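Local coordinates for immune protein (Enterobacter cloacae, PDB 6D7Y), which is an immunity protein that binds the toxic C-terminal tip of a CdiA contact-dependent growth inhibition protein and probably neutralises it, at residues B[113-116]-B[117-121]. Numbering follows the deposited sequence.
Sequences LEFQ and KYMNG
Two consecutive turns of the amphipathic helix 105-126, which packs against the antiparallel sheet, meet where Phe115 and Met119 sit one turn apart on the buried side. The SE atom of Met119, a selenomethionine, lies 4.2 Å from CB of Phe115 and approaches the ring obliquely. Met119 CG is anti to its own carbonyl carbon (chi1 -67°), which directs the chain back along the helix, and CG comes to 3.2 Å from Phe115 O. Both side chains rest on Val7 of strand 3-10; Phe115 also reaches Phe72 and Met119 reaches Phe131. Met119 N donates to Phe115 O at 2.8 Å, nearly in line with the carbonyl, one of four successive i to i+4 bonds from Leu113 O to Asn120 N. On another side of the helix Lys117 CD lies 3.7 Å from Glu114 OE2, covering that oxygen, which has no polar partner in the model. Lys117 NZ stays 5.7 Å from Glu114 OE2, so any attraction between the charges is probably weak and long-range. Tyr118 OH is hydrogen-bonded to Glu23 of helix 17-25, and Gln116 extends to give NE2 to the carbonyl of Asn148. Close by the backbone, Lys117 CG packs 3.3 Å from Leu113 O.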
loop_
_atom_site.group_PDB
_atom_site.type_symbol
_atom_site.label_atom_id
_atom_site.label_comp_id
_atom_site.label_asym_id
_atom_site.label_seq_id
_atom_site.Cartn_x
_atom_site.Cartn_y
_atom_site.Cartn_z
ATOM N N LEU B 113 -6.108 -12.958 1.706
ATOM C CA LEU B 113 -7.558 -13.011 1.510
ATOM C C LEU B 113 -8.264 -11.899 2.277
ATOM O O LEU B 113 -9.264 -11.354 1.802
ATOM C CB LEU B 113 -8.144 -14.389 1.819
ATOM C CG LEU B 113 -7.843 -15.512 0.815
ATOM C CD1 LEU B 113 -8.495 -16.802 1.275
ATOM C CD2 LEU B 113 -8.343 -15.172 -0.586
ATOM N N GLU B 114 -7.736 -11.537 3.440
ATOM C CA GLU B 114 -8.298 -10.426 4.200
ATOM C C GLU B 114 -8.027 -9.116 3.463
ATOM O O GLU B 114 -8.906 -8.258 3.402
ATOM C CB GLU B 114 -7.771 -10.398 5.638
ATOM C CG GLU B 114 -8.238 -11.570 6.492
ATOM C CD GLU B 114 -9.747 -11.620 6.757
ATOM O OE1 GLU B 114 -10.174 -12.552 7.475
ATOM O OE2 GLU B 114 -10.525 -10.759 6.276
ATOM N N PHE B 115 -6.828 -8.962 2.884
ATOM C CA PHE B 115 -6.544 -7.759 2.092
ATOM C C PHE B 115 -7.459 -7.670 0.886
ATOM O O PHE B 115 -7.949 -6.583 0.556
ATOM C CB PHE B 115 -5.091 -7.695 1.612
ATOM C CG PHE B 115 -4.170 -6.962 2.538
ATOM C CD1 PHE B 115 -4.242 -5.577 2.627
ATOM C CD2 PHE B 115 -3.201 -7.627 3.258
ATOM C CE1 PHE B 115 -3.390 -4.866 3.454
ATOM C CE2 PHE B 115 -2.332 -6.923 4.078
ATOM C CZ PHE B 115 -2.427 -5.538 4.176
ATOM N N GLN B 116 -7.672 -8.806 0.212
ATOM C CA GLN B 116 -8.560 -8.828 -0.969
ATOM C C GLN B 116 -9.951 -8.278 -0.613
ATOM O O GLN B 116 -10.530 -7.469 -1.354
ATOM C CB GLN B 116 -8.690 -10.246 -1.571
ATOM C CG GLN B 116 -9.483 -10.253 -2.892
ATOM C CD GLN B 116 -9.726 -11.636 -3.483
ATOM O OE1 GLN B 116 -9.913 -12.610 -2.754
ATOM N NE2 GLN B 116 -9.762 -11.721 -4.831
ATOM N N LYS B 117 -10.494 -8.739 0.510
ATOM C CA LYS B 117 -11.810 -8.282 0.973
ATOM C C LYS B 117 -11.819 -6.787 1.283
ATOM O O LYS B 117 -12.724 -6.054 0.854
ATOM C CB LYS B 117 -12.233 -9.037 2.232
ATOM C CG LYS B 117 -12.461 -10.524 2.053
ATOM C CD LYS B 117 -12.748 -11.162 3.408
ATOM C CE LYS B 117 -12.935 -12.665 3.308
ATOM N NZ LYS B 117 -14.100 -12.998 2.447
ATOM N N TYR B 118 -10.829 -6.359 2.063
ATOM C CA TYR B 118 -10.660 -4.961 2.440
ATOM C C TYR B 118 -10.557 -4.022 1.241
ATOM O O TYR B 118 -11.274 -3.017 1.168
ATOM C CB TYR B 118 -9.425 -4.781 3.342
ATOM C CG TYR B 118 -9.084 -3.324 3.550
ATOM C CD1 TYR B 118 -9.935 -2.497 4.273
ATOM C CD2 TYR B 118 -7.931 -2.771 3.010
ATOM C CE1 TYR B 118 -9.654 -1.155 4.451
ATOM C CE2 TYR B 118 -7.635 -1.428 3.187
ATOM C CZ TYR B 118 -8.502 -0.627 3.911
ATOM O OH TYR B 118 -8.237 0.711 4.093
HETATM N N MSE B 119 -9.694 -4.367 0.292
HETATM C CA MSE B 119 -9.456 -3.538 -0.905
HETATM C C MSE B 119 -10.659 -3.499 -1.792
HETATM O O MSE B 119 -11.037 -2.437 -2.291
HETATM C CB MSE B 119 -8.230 -4.069 -1.669
HETATM C CG MSE B 119 -6.965 -3.856 -0.848
HETATM SE SE MSE B 119 -5.463 -4.917 -1.564
HETATM C CE MSE B 119 -4.495 -3.378 -2.305
ATOM N N ASN B 120 -11.284 -4.653 -2.000
ATOM C CA ASN B 120 -12.487 -4.710 -2.842
ATOM C C ASN B 120 -13.574 -3.824 -2.232
ATOM O O ASN B 120 -14.301 -3.133 -2.943
ATOM C CB ASN B 120 -13.016 -6.133 -2.943
ATOM C CG ASN B 120 -14.189 -6.241 -3.890
ATOM O OD1 ASN B 120 -14.084 -5.903 -5.067
ATOM N ND2 ASN B 120 -15.300 -6.740 -3.388
ATOM N N GLY B 121 -13.661 -3.860 -0.907
ATOM C CA GLY B 121 -14.633 -3.076 -0.173
ATOM C C GLY B 121 -14.494 -1.573 -0.325
ATOM O O GLY B 121 -15.481 -0.867 -0.214
#